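Local coordinates for protein endoglucanase EG-II (Hypocrea jecorina, PDB 3QR3) that hydrolyses internal beta-1,4-glucosidic bonds of cellulose, as an endoglucanase of glycosyl hydrolase family 5, at residues D223-S227 / G228-E232. Numbering follows the deposited sequence.
With SO4 (sulfate ion), chain F.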
# COMPACT_ATOMS: atom_id res chain seq x y z
N ASP A 223 12.43 4.31 12.29
CA ASP A 223 12.64 4.47 13.72
C ASP A 223 13.29 3.23 14.33
O ASP A 223 13.46 2.21 13.66
CB ASP A 223 11.35 4.88 14.46
CG ASP A 223 10.20 3.91 14.23
OD1 ASP A 223 10.31 3.03 13.35
OD2 ASP A 223 9.18 4.05 14.95
N SER A 224 13.66 3.33 15.61
CA SER A 224 14.47 2.31 16.28
C SER A 224 13.90 0.88 16.26
O SER A 224 14.67 -0.09 16.26
CB SER A 224 14.77 2.74 17.72
OG SER A 224 13.57 3.05 18.42
N ASP A 225 12.58 0.74 16.24
CA ASP A 225 11.96 -0.59 16.24
C ASP A 225 11.17 -0.90 14.96
O ASP A 225 10.34 -1.81 14.95
CB ASP A 225 11.06 -0.76 17.45
CG ASP A 225 9.92 0.24 17.47
OD1 ASP A 225 9.89 1.12 16.58
OD2 ASP A 225 9.07 0.15 18.38
N ASN A 226 11.43 -0.15 13.89
CA ASN A 226 10.78 -0.41 12.61
C ASN A 226 9.26 -0.43 12.68
O ASN A 226 8.61 -1.21 11.98
CB ASN A 226 11.29 -1.73 12.01
CG ASN A 226 10.87 -1.91 10.56
OD1 ASN A 226 10.98 -0.98 9.75
ND2 ASN A 226 10.40 -3.10 10.23
N SER A 227 8.69 0.44 13.52
CA SER A 227 7.25 0.45 13.76
C SER A 227 6.57 1.68 13.15
O SER A 227 5.35 1.72 13.02
CB SER A 227 6.97 0.43 15.26
OG SER A 227 7.38 1.65 15.87
N GLY A 228 7.36 2.68 12.79
CA GLY A 228 6.80 3.94 12.33
C GLY A 228 5.95 4.66 13.37
O GLY A 228 5.04 5.41 13.01
N THR A 229 6.25 4.46 14.65
CA THR A 229 5.48 5.09 15.72
C THR A 229 6.24 6.20 16.44
O THR A 229 5.67 6.90 17.27
CB THR A 229 4.98 4.08 16.78
OG1 THR A 229 6.10 3.37 17.34
CG2 THR A 229 4.00 3.08 16.18
N HIS A 230 7.52 6.36 16.13
CA HIS A 230 8.32 7.42 16.74
C HIS A 230 8.63 8.48 15.70
O HIS A 230 8.77 8.18 14.52
CB HIS A 230 9.63 6.87 17.30
CG HIS A 230 9.46 5.67 18.17
ND1 HIS A 230 9.46 4.39 17.67
CD2 HIS A 230 9.25 5.56 19.51
CE1 HIS A 230 9.27 3.53 18.67
NE2 HIS A 230 9.14 4.22 19.79
N ALA A 231 8.74 9.73 16.16
CA ALA A 231 9.08 10.84 15.29
C ALA A 231 10.50 10.72 14.74
O ALA A 231 10.73 10.95 13.56
CB ALA A 231 8.91 12.18 16.04
N GLU A 232 11.45 10.34 15.60
CA GLU A 232 12.86 10.38 15.23
C GLU A 232 13.25 9.19 14.35
O GLU A 232 12.74 8.09 14.53
CB GLU A 232 13.75 10.44 16.47
CG GLU A 232 13.52 11.68 17.34
CD GLU A 232 13.89 12.99 16.62
OE1 GLU A 232 14.83 12.99 15.80
OE2 GLU A 232 13.23 14.01 16.88
S SO4 F . 10.07 10.22 19.44
O1 SO4 F . 10.28 9.31 20.56
O2 SO4 F . 10.98 9.84 18.36
O3 SO4 F . 8.68 10.13 18.99
O4 SO4 F . 10.36 11.60 19.83
O HOH W 1 13.30 6.18 16.62
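One carboxylate oxygen, OD2 of the buried Asp223, accepts three hydrogen bonds from two consecutive residues of the same loop. The backbone N of Thr229 meets it on the syn side, that of His230 on the anti side, both tilted out of the carboxylate plane, and His230 ND1 comes from above that plane at 2.8 Å from OD2, with an N-H...O angle of 156°. OD2 lies near the plane of the imidazole, which is turned 59° from the carboxylate. The other oxygen, OD1, takes the backbone N of Gly228 on its syn side, again tilted, at 3.0 Å and a weak bond from Ser227 N. With chi1 at 56°, Asp223 holds CG between its own N and carbonyl carbon, turning the carboxylate into the curve of residues 227-230. With an alanine here, Gly228 N, His230 N and His230 ND1 would probably lose this acceptor, Thr229 N would keep its longer bond to Ser227 OG, and the imidazole could swing.

Asp225 approaches the same ring edge, its OD1 3.2 Å from His230 CE1, and the two nearby carboxylates would tend to favour a protonated imidazole. A hydroxyl relay runs alongside: Thr229 OG1 donates to Ser227 OG over 2.6 Å, and Ser227 OG to Asp225 OD1 over 2.7 Å. Thr229 OG1 also sits over one ring face, near the rim. Gly228 has positive phi, and a CB there would probably crowd Ser227 O. A water joins Ser224 N to Glu232 O, while a sulfate, probably from the crystallisation liquor, is gripped by the backbone N atoms of Ala231 and Glu232. Glu232 OE1 is hydrogen-bonded to Ser268 OG.

A type I beta turn, Asp223 to Asn226, opens segment 223-232, part of the beta-alpha connection between strand 214-219 and helix 238-251 of the TIM barrel.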